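Local coordinates for tegumental protein 20.8 kDa (Clonorchis sinensis, PDB 5X2D), which probably binds calcium as a full-length tegumental-allergen-like protein, of which this chain is the dynein light chain-like domain, at residues 10-15 and 77-82; 25-30 and 81-86; 58-63 and 88-93. All coordinates share one frame; numbering follows the deposited sequence.

Interaction 1: 10-15 and 77-82; sequences ISANMS and MSFQFE
M14 crosses F79 at about a right angle. Its CG lies anti to the backbone N (chi1 -172°), and a bend at chi3 turns the terminal CE onto F79 CB at 3.5 Å. SD then sits obliquely to the ring, 5.0 Å from the F79 centroid and 44° off its normal, a Met-aromatic contact. The same CE also touches M77 CB, with the two methionines again crossing at about a right angle. At the edge of the F79 ring, in its plane, lies S11 O, while A12 CB approaches CD1 obliquely.

On the other face of the sheet S11 lies against Q80, with OG 3.1 Å from Q80 CD. The amide end of Q80 has its polar partner elsewhere, as OE1 bonds to Y67 OH. At the far end I10 crosses E82 at about a right angle, I10 CD1 meeting E82 CG at 3.6 Å.

The backbones run antiparallel and are joined by N13 N to S78 O (2.6 Å) and Q80 N to S11 O (2.7 Å). Q80 O accepts from both I10 N and S11 N, so I10 and S11 together face one residue, a classic beta bulge.

Strand 7-13 is an outermost strand of the sheet within the chain. Strand 78-83 is bonded on its other flank to strand 87-92, and helix 16-29 covers F79 and F81 through Q19 and I22.

Interaction 2: 25-30 and 81-86; sequences ETIPIA and FELYNR
L83 reaches from its strand to the helix and fills the tightest part of this contact. Its CG stands anti to the backbone N (chi1 177°); both methyls meet I27, and CD2 also reaches T26 and A30. L83 CD1 meets I27 CG1 at 3.8 Å, the two side chains crossing at about a right angle. L83 CD2 packs on I27 CA, also 3.8 Å away, and against T26 CG2, where the side chains of T26 and L83 slide past each other in opposite directions; A30 CB adds a further contact at 4.2 Å from L83 CD2. Two residues earlier on the strand, F81 meets T26 tip to tip: T26 CG2 touches F81 CZ at 3.9 Å, at the edge of the ring and in its plane. T26 OG1 turns back into its own helix, bonded to I22 O.

This is the helix-on-sheet layer of the dynein light chain-like fold, with helix 16-29 lying over one face of the antiparallel sheet. The axes of helix 25-29 and strand 81-83 run 28° apart and 10.6 Å from each other, a gap filled mainly by side chains. L46 of helix 36-54 also touches T26 and adds to the apolar layer.

The packing thins out at the hairpin turn that follows the strand. L83 and R86 bond to each other through both backbone N-H and C=O groups, leaving Y84 and N85 at the exposed tip, both with positive phi. Y84 OH comes only to 4.5 Å of I27 CG2. R86 instead turns inward and is buried: its NH2 edge lies 2.7 Å from A30 O, at an angle too poor for a hydrogen bond, while NH1 bonds to A33 O just beyond the helix.

Interaction 3: 58-63 and 88-93; sequences WQVMVV and YLFWQT
W58 has CG anti to its carbonyl carbon (chi1 -76°), which carries the indole across to Q92, whose CB lies over the centre of the six-membered ring of W58, 3.6 Å from the centroid, a CH-pi contact. Q92 CG, anti to the backbone N (chi1 176°), runs on past W58 NE1 and CE2. At the edge of the same indole, near its plane, is F90 CB. W58 NE1 and Q92 NE2 both bond to G55 O.

Further along this face V60 lies beside F90, pointing the same way, with V60 CG2 3.6 Å from F90 CE2. V62 repeats the arrangement against Y88. On the opposite face the M61 chain bends at chi3 and its CE reaches L89 CD2 at 3.5 Å as well as CH2 of W91, which it approaches obliquely. Q59 CB packs obliquely against W91 CE3.

Paired backbone bonds link Q59 with W91 and M61 with L89, among them Q59 N to W91 O at 2.6 Å and L89 N to M61 O at 2.7 Å.

Strand 58-63 is the last of this chain's sheet, but M61, V62 and V63 pair antiparallel with a strand of the second subunit, continuing the sheet across the interface as in dynein light chain dimers.

From the N terminus, the chain lays down strand 7-13, helix 16-29, helix 36-54 and strand 58-63 before any of the three contacts closes. Strand 78-83 then closes two loops: interaction 1 brings it back beside the first strand, in a loop that holds both helices, and interaction 2 sets its end and the following turn against helix 16-29. The two overlap at F81 and E82. Interaction 3 crosses both, since 58-63 lies inside their loops and 88-93 beyond them. It touches the others through strand 87-92, with F79 O close to F90 N and F81 O to Y88 N. Together they join the four strands of the sheet to one another and seat helix 16-29 on it.

Interaction 1: 10-15 and 77-82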
loop_
_atom_site.group_PDB
_atom_site.type_symbol
_atom_site.label_atom_id
_atom_site.label_comp_id
_atom_site.label_asym_id
_atom_site.label_seq_id
_atom_site.Cartn_x
_atom_site.Cartn_y
_atom_site.Cartn_z
ATOM N N ILE A 10 12.839 -4.944 1.339
ATOM C CA ILE A 10 11.782 -5.813 0.817
ATOM C C ILE A 10 11.725 -5.894 -0.733
ATOM O O ILE A 10 11.557 -6.968 -1.305
ATOM C CB ILE A 10 10.413 -5.340 1.327
ATOM C CG1 ILE A 10 10.449 -5.142 2.850
ATOM C CG2 ILE A 10 9.306 -6.280 0.839
ATOM C CD1 ILE A 10 9.284 -4.287 3.368
ATOM N N SER A 11 11.770 -4.738 -1.398
ATOM C CA SER A 11 11.797 -4.680 -2.863
ATOM C C SER A 11 12.398 -3.368 -3.350
ATOM O O SER A 11 12.321 -2.336 -2.678
ATOM C CB SER A 11 10.402 -4.842 -3.460
ATOM O OG SER A 11 9.510 -3.829 -2.996
ATOM N N ALA A 12 12.997 -3.398 -4.529
ATOM C CA ALA A 12 13.521 -2.171 -5.068
ATOM C C ALA A 12 13.436 -2.157 -6.584
ATOM O O ALA A 12 13.774 -3.132 -7.248
ATOM C CB ALA A 12 14.961 -1.968 -4.591
ATOM N N ASN A 13 12.953 -1.064 -7.148
ATOM C CA ASN A 13 13.326 -0.769 -8.509
ATOM C C ASN A 13 14.022 0.567 -8.462
ATOM O O ASN A 13 13.372 1.614 -8.587
ATOM C CB ASN A 13 12.088 -0.761 -9.399
ATOM C CG ASN A 13 12.417 -0.714 -10.856
ATOM O OD1 ASN A 13 13.584 -0.593 -11.245
ATOM N ND2 ASN A 13 11.385 -0.832 -11.690
ATOM N N MET A 14 15.348 0.527 -8.405
ATOM C CA MET A 14 16.094 1.699 -7.996
ATOM C C MET A 14 17.595 1.401 -7.918
ATOM O O MET A 14 18.009 0.244 -7.737
ATOM C CB MET A 14 15.539 2.166 -6.635
ATOM C CG MET A 14 16.053 3.486 -6.109
ATOM S SD MET A 14 15.066 4.134 -4.727
ATOM C CE MET A 14 13.382 3.974 -5.329
ATOM N N SER A 15 18.406 2.450 -8.042
ATOM C CA SER A 15 19.851 2.335 -7.858
ATOM C C SER A 15 20.119 2.297 -6.373
ATOM O O SER A 15 19.274 2.736 -5.598
ATOM C CB SER A 15 20.603 3.499 -8.519
ATOM O OG SER A 15 20.305 4.744 -7.898
ATOM N N MET A 77 9.970 4.135 -10.156
ATOM C CA MET A 77 10.849 3.735 -9.065
ATOM C C MET A 77 9.983 3.330 -7.903
ATOM O O MET A 77 8.941 3.935 -7.685
ATOM C CB MET A 77 11.798 4.844 -8.626
ATOM C CG MET A 77 12.363 5.692 -9.705
ATOM S SD MET A 77 13.956 6.371 -9.194
ATOM C CE MET A 77 13.684 8.072 -9.739
ATOM N N SER A 78 10.362 2.243 -7.244
ATOM C CA SER A 78 9.714 1.824 -6.039
ATOM C C SER A 78 10.720 1.169 -5.120
ATOM O O SER A 78 11.548 0.350 -5.540
ATOM C CB SER A 78 8.521 0.918 -6.344
ATOM O OG SER A 78 8.892 -0.285 -6.945
ATOM N N PHE A 79 10.648 1.544 -3.852
ATOM C CA PHE A 79 11.572 1.045 -2.853
ATOM C C PHE A 79 10.751 0.590 -1.657
ATOM O O PHE A 79 9.825 1.293 -1.250
ATOM C CB PHE A 79 12.554 2.156 -2.485
ATOM C CG PHE A 79 13.604 1.764 -1.499
ATOM C CD1 PHE A 79 13.985 0.437 -1.346
ATOM C CD2 PHE A 79 14.252 2.747 -0.754
ATOM C CE1 PHE A 79 14.989 0.091 -0.448
ATOM C CE2 PHE A 79 15.250 2.418 0.141
ATOM C CZ PHE A 79 15.632 1.081 0.290
ATOM N N GLN A 80 11.038 -0.586 -1.106
ATOM C CA GLN A 80 10.263 -1.035 0.052
ATOM C C GLN A 80 11.185 -1.630 1.101
ATOM O O GLN A 80 11.823 -2.626 0.835
ATOM C CB GLN A 80 9.195 -2.056 -0.365
ATOM C CG GLN A 80 8.167 -1.513 -1.356
ATOM C CD GLN A 80 7.037 -2.481 -1.630
ATOM O OE1 GLN A 80 6.913 -3.503 -0.978
ATOM N NE2 GLN A 80 6.248 -2.194 -2.649
ATOM N N PHE A 81 11.243 -1.037 2.292
ATOM C CA PHE A 81 12.192 -1.478 3.312
ATOM C C PHE A 81 11.652 -1.365 4.729
ATOM O O PHE A 81 10.858 -0.464 5.029
ATOM C CB PHE A 81 13.483 -0.668 3.215
ATOM C CG PHE A 81 13.323 0.777 3.588
ATOM C CD1 PHE A 81 12.931 1.722 2.631
ATOM C CD2 PHE A 81 13.554 1.204 4.890
ATOM C CE1 PHE A 81 12.770 3.064 2.977
ATOM C CE2 PHE A 81 13.394 2.553 5.243
ATOM C CZ PHE A 81 13.005 3.479 4.287
ATOM N N GLU A 82 12.140 -2.247 5.607
ATOM C CA GLU A 82 11.762 -2.280 7.030
ATOM C C GLU A 82 12.845 -1.611 7.862
ATOM O O GLU A 82 14.016 -1.947 7.749
ATOM C CB GLU A 82 11.568 -3.716 7.541
ATOM C CG GLU A 82 10.559 -4.556 6.774
ATOM C CD GLU A 82 10.425 -5.966 7.335
ATOM O OE1 GLU A 82 10.942 -6.226 8.449
ATOM O OE2 GLU A 82 9.807 -6.818 6.655
#

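Interaction 2: 25-30 and 81-86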
loop_
_atom_site.group_PDB
_atom_site.type_symbol
_atom_site.label_atom_id
_atom_site.label_comp_id
_atom_site.label_asym_id
_atom_site.label_seq_id
_atom_site.Cartn_x
_atom_site.Cartn_y
_atom_site.Cartn_z
ATOM N N GLU A 25 17.734 10.137 4.797
ATOM C CA GLU A 25 16.701 11.082 5.180
ATOM C C GLU A 25 15.730 10.460 6.184
ATOM O O GLU A 25 15.237 11.138 7.093
ATOM C CB GLU A 25 15.953 11.576 3.926
ATOM C CG GLU A 25 14.790 12.518 4.189
ATOM C CD GLU A 25 15.259 13.922 4.570
ATOM O OE1 GLU A 25 16.495 14.176 4.516
ATOM O OE2 GLU A 25 14.390 14.773 4.900
ATOM N N THR A 26 15.489 9.162 6.028
ATOM C CA THR A 26 14.506 8.440 6.842
ATOM C C THR A 26 14.931 8.089 8.275
ATOM O O THR A 26 14.253 8.441 9.233
ATOM C CB THR A 26 14.144 7.119 6.159
ATOM O OG1 THR A 26 13.585 7.400 4.880
ATOM C CG2 THR A 26 13.156 6.318 6.974
ATOM N N ILE A 27 16.077 7.434 8.413
ATOM C CA ILE A 27 16.460 6.832 9.685
ATOM C C ILE A 27 16.526 7.810 10.858
ATOM O O ILE A 27 16.130 7.456 11.968
ATOM C CB ILE A 27 17.818 6.104 9.582
ATOM C CG1 ILE A 27 17.785 5.069 8.472
ATOM C CG2 ILE A 27 18.105 5.343 10.836
ATOM C CD1 ILE A 27 19.143 4.608 8.079
ATOM N N PRO A 28 17.036 9.035 10.640
ATOM C CA PRO A 28 16.969 9.911 11.817
ATOM C C PRO A 28 15.554 10.343 12.242
ATOM O O PRO A 28 15.268 10.294 13.438
ATOM C CB PRO A 28 17.804 11.127 11.388
ATOM C CG PRO A 28 17.824 11.081 9.895
ATOM C CD PRO A 28 17.851 9.627 9.564
ATOM N N ILE A 29 14.689 10.752 11.318
ATOM C CA ILE A 29 13.403 11.304 11.745
ATOM C C ILE A 29 12.242 10.301 11.820
ATOM O O ILE A 29 11.196 10.612 12.398
ATOM C CB ILE A 29 12.971 12.486 10.841
ATOM C CG1 ILE A 29 12.930 12.079 9.368
ATOM C CG2 ILE A 29 13.947 13.639 10.997
ATOM C CD1 ILE A 29 12.216 13.081 8.486
ATOM N N ALA A 30 12.411 9.114 11.241
ATOM C CA ALA A 30 11.321 8.127 11.195
ATOM C C ALA A 30 10.991 7.446 12.541
ATOM O O ALA A 30 9.833 7.439 12.951
ATOM C CB ALA A 30 11.606 7.075 10.120
ATOM N N PHE A 81 11.243 -1.037 2.292
ATOM C CA PHE A 81 12.192 -1.478 3.312
ATOM C C PHE A 81 11.652 -1.365 4.729
ATOM O O PHE A 81 10.858 -0.464 5.029
ATOM C CB PHE A 81 13.483 -0.668 3.215
ATOM C CG PHE A 81 13.323 0.777 3.588
ATOM C CD1 PHE A 81 12.931 1.722 2.631
ATOM C CD2 PHE A 81 13.554 1.204 4.890
ATOM C CE1 PHE A 81 12.770 3.064 2.977
ATOM C CE2 PHE A 81 13.394 2.553 5.243
ATOM C CZ PHE A 81 13.005 3.479 4.287
ATOM N N GLU A 82 12.140 -2.247 5.607
ATOM C CA GLU A 82 11.762 -2.280 7.030
ATOM C C GLU A 82 12.845 -1.611 7.862
ATOM O O GLU A 82 14.016 -1.947 7.749
ATOM C CB GLU A 82 11.568 -3.716 7.541
ATOM C CG GLU A 82 10.559 -4.556 6.774
ATOM C CD GLU A 82 10.425 -5.966 7.335
ATOM O OE1 GLU A 82 10.942 -6.226 8.449
ATOM O OE2 GLU A 82 9.807 -6.818 6.655
ATOM N N LEU A 83 12.455 -0.632 8.659
ATOM C CA LEU A 83 13.375 0.004 9.590
ATOM C C LEU A 83 12.774 -0.071 11.003
ATOM O O LEU A 83 11.732 0.557 11.299
ATOM C CB LEU A 83 13.655 1.449 9.175
ATOM C CG LEU A 83 14.551 2.319 10.057
ATOM C CD1 LEU A 83 16.009 2.000 9.791
ATOM C CD2 LEU A 83 14.265 3.784 9.762
ATOM N N TYR A 84 13.436 -0.867 11.847
ATOM C CA TYR A 84 12.991 -1.135 13.206
ATOM C C TYR A 84 11.567 -1.708 13.237
ATOM O O TYR A 84 10.697 -1.240 14.000
ATOM C CB TYR A 84 13.085 0.143 14.033
ATOM C CG TYR A 84 14.473 0.748 14.104
ATOM C CD1 TYR A 84 15.601 -0.052 14.194
ATOM C CD2 TYR A 84 14.656 2.128 14.058
ATOM C CE1 TYR A 84 16.878 0.502 14.260
ATOM C CE2 TYR A 84 15.928 2.690 14.118
ATOM C CZ TYR A 84 17.030 1.874 14.219
ATOM O OH TYR A 84 18.288 2.429 14.273
ATOM N N ASN A 85 11.334 -2.718 12.401
ATOM C CA ASN A 85 10.022 -3.362 12.272
ATOM C C ASN A 85 8.856 -2.396 11.988
ATOM O O ASN A 85 7.751 -2.559 12.519
ATOM C CB ASN A 85 9.712 -4.186 13.528
ATOM C CG ASN A 85 9.049 -5.517 13.204
ATOM O OD1 ASN A 85 9.001 -5.932 12.045
ATOM N ND2 ASN A 85 8.562 -6.205 14.232
ATOM N N ARG A 86 9.122 -1.391 11.152
ATOM C CA ARG A 86 8.077 -0.559 10.561
ATOM C C ARG A 86 8.406 -0.386 9.086
ATOM O O ARG A 86 9.466 0.140 8.744
ATOM C CB ARG A 86 7.981 0.791 11.267
ATOM C CG ARG A 86 6.555 1.211 11.548
ATOM C CD ARG A 86 6.451 2.244 12.669
ATOM N NE ARG A 86 7.165 3.488 12.377
ATOM C CZ ARG A 86 7.151 4.562 13.169
ATOM N NH1 ARG A 86 6.443 4.556 14.293
ATOM N NH2 ARG A 86 7.835 5.650 12.831
#

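Interaction 3: 58-63 and 88-93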
loop_
_atom_site.group_PDB
_atom_site.type_symbol
_atom_site.label_atom_id
_atom_site.label_comp_id
_atom_site.label_asym_id
_atom_site.label_seq_id
_atom_site.Cartn_x
_atom_site.Cartn_y
_atom_site.Cartn_z
ATOM N N TRP A 58 5.435 11.437 -5.551
ATOM C CA TRP A 58 5.679 10.173 -4.868
ATOM C C TRP A 58 4.588 9.801 -3.878
ATOM O O TRP A 58 4.034 10.673 -3.215
ATOM C CB TRP A 58 6.997 10.250 -4.122
ATOM C CG TRP A 58 8.207 10.144 -4.993
ATOM C CD1 TRP A 58 8.732 11.113 -5.803
ATOM C CD2 TRP A 58 9.080 9.015 -5.101
ATOM N NE1 TRP A 58 9.870 10.648 -6.416
ATOM C CE2 TRP A 58 10.105 9.363 -6.001
ATOM C CE3 TRP A 58 9.089 7.743 -4.527
ATOM C CZ2 TRP A 58 11.128 8.489 -6.336
ATOM C CZ3 TRP A 58 10.098 6.880 -4.868
ATOM C CH2 TRP A 58 11.108 7.255 -5.761
ATOM N N GLN A 59 4.315 8.511 -3.712
ATOM C CA GLN A 59 3.384 8.109 -2.672
ATOM C C GLN A 59 4.117 7.272 -1.644
ATOM O O GLN A 59 4.710 6.240 -1.977
ATOM C CB GLN A 59 2.184 7.347 -3.230
ATOM C CG GLN A 59 1.018 7.434 -2.257
ATOM C CD GLN A 59 -0.299 6.984 -2.829
ATOM O OE1 GLN A 59 -0.346 6.081 -3.671
ATOM N NE2 GLN A 59 -1.391 7.619 -2.379
ATOM N N VAL A 60 4.088 7.736 -0.395
ATOM C CA VAL A 60 4.825 7.093 0.688
ATOM C C VAL A 60 3.834 6.454 1.650
ATOM O O VAL A 60 2.960 7.125 2.212
ATOM C CB VAL A 60 5.716 8.093 1.459
ATOM C CG1 VAL A 60 6.410 7.401 2.616
ATOM C CG2 VAL A 60 6.740 8.705 0.547
ATOM N N MET A 61 3.945 5.145 1.810
ATOM C CA MET A 61 3.064 4.452 2.727
ATOM C C MET A 61 3.875 3.813 3.842
ATOM O O MET A 61 4.841 3.099 3.582
ATOM C CB MET A 61 2.238 3.403 1.990
ATOM C CG MET A 61 1.422 2.533 2.913
ATOM S SD MET A 61 0.345 1.479 1.951
ATOM C CE MET A 61 1.529 0.707 0.902
ATOM N N VAL A 62 3.503 4.106 5.081
ATOM C CA VAL A 62 4.157 3.517 6.242
ATOM C C VAL A 62 3.231 2.502 6.911
ATOM O O VAL A 62 2.053 2.779 7.119
ATOM C CB VAL A 62 4.570 4.607 7.258
ATOM C CG1 VAL A 62 5.356 4.002 8.415
ATOM C CG2 VAL A 62 5.374 5.707 6.559
ATOM N N VAL A 63 3.759 1.327 7.240
ATOM C CA VAL A 63 2.957 0.275 7.866
ATOM C C VAL A 63 3.541 -0.262 9.171
ATOM O O VAL A 63 4.746 -0.508 9.276
ATOM C CB VAL A 63 2.736 -0.915 6.911
ATOM C CG1 VAL A 63 1.966 -2.048 7.614
ATOM C CG2 VAL A 63 2.006 -0.459 5.697
ATOM N N TYR A 88 8.336 0.809 5.134
ATOM C CA TYR A 88 8.199 2.032 4.367
ATOM C C TYR A 88 8.102 1.700 2.887
ATOM O O TYR A 88 8.985 1.045 2.330
ATOM C CB TYR A 88 9.380 2.974 4.641
ATOM C CG TYR A 88 9.435 3.430 6.082
ATOM C CD1 TYR A 88 10.075 2.666 7.050
ATOM C CD2 TYR A 88 8.801 4.607 6.487
ATOM C CE1 TYR A 88 10.110 3.070 8.369
ATOM C CE2 TYR A 88 8.829 5.017 7.808
ATOM C CZ TYR A 88 9.486 4.244 8.747
ATOM O OH TYR A 88 9.517 4.639 10.072
ATOM N N LEU A 89 7.023 2.131 2.250
ATOM C CA LEU A 89 6.845 1.885 0.826
ATOM C C LEU A 89 6.940 3.193 0.029
ATOM O O LEU A 89 6.224 4.169 0.320
ATOM C CB LEU A 89 5.497 1.194 0.554
ATOM C CG LEU A 89 5.387 -0.283 0.938
ATOM C CD1 LEU A 89 4.999 -0.386 2.380
ATOM C CD2 LEU A 89 4.410 -1.052 0.070
ATOM N N PHE A 90 7.829 3.223 -0.961
ATOM C CA PHE A 90 7.916 4.373 -1.854
ATOM C C PHE A 90 7.505 3.998 -3.271
ATOM O O PHE A 90 7.933 2.961 -3.795
ATOM C CB PHE A 90 9.324 4.969 -1.857
ATOM C CG PHE A 90 9.711 5.597 -0.543
ATOM C CD1 PHE A 90 10.010 4.797 0.571
ATOM C CD2 PHE A 90 9.757 6.981 -0.404
ATOM C CE1 PHE A 90 10.371 5.368 1.791
ATOM C CE2 PHE A 90 10.112 7.565 0.812
ATOM C CZ PHE A 90 10.419 6.754 1.916
ATOM N N TRP A 91 6.661 4.846 -3.861
ATOM C CA TRP A 91 6.263 4.770 -5.262
ATOM C C TRP A 91 6.356 6.140 -5.886
ATOM O O TRP A 91 5.636 7.041 -5.475
ATOM C CB TRP A 91 4.810 4.323 -5.440
ATOM C CG TRP A 91 4.445 2.956 -5.027
ATOM C CD1 TRP A 91 4.912 1.787 -5.547
ATOM C CD2 TRP A 91 3.472 2.599 -4.038
ATOM N NE1 TRP A 91 4.307 0.720 -4.927
ATOM C CE2 TRP A 91 3.419 1.191 -3.995
ATOM C CE3 TRP A 91 2.646 3.335 -3.180
ATOM C CZ2 TRP A 91 2.578 0.503 -3.128
ATOM C CZ3 TRP A 91 1.814 2.652 -2.324
ATOM C CH2 TRP A 91 1.783 1.249 -2.311
ATOM N N GLN A 92 7.143 6.289 -6.936
ATOM C CA GLN A 92 7.052 7.491 -7.737
ATOM C C GLN A 92 5.820 7.339 -8.623
ATOM O O GLN A 92 5.694 6.365 -9.325
ATOM C CB GLN A 92 8.317 7.660 -8.540
ATOM C CG GLN A 92 8.325 8.810 -9.484
ATOM C CD GLN A 92 9.623 8.865 -10.255
ATOM O OE1 GLN A 92 10.117 7.834 -10.749
ATOM N NE2 GLN A 92 10.213 10.052 -10.326
ATOM N N THR A 93 4.854 8.247 -8.520
ATOM C CA THR A 93 3.617 8.085 -9.295
ATOM C C THR A 93 3.639 8.825 -10.630
ATOM O O THR A 93 2.787 8.574 -11.465
ATOM C CB THR A 93 2.361 8.554 -8.500
ATOM O OG1 THR A 93 2.580 9.864 -7.961
ATOM C CG2 THR A 93 2.045 7.605 -7.345
#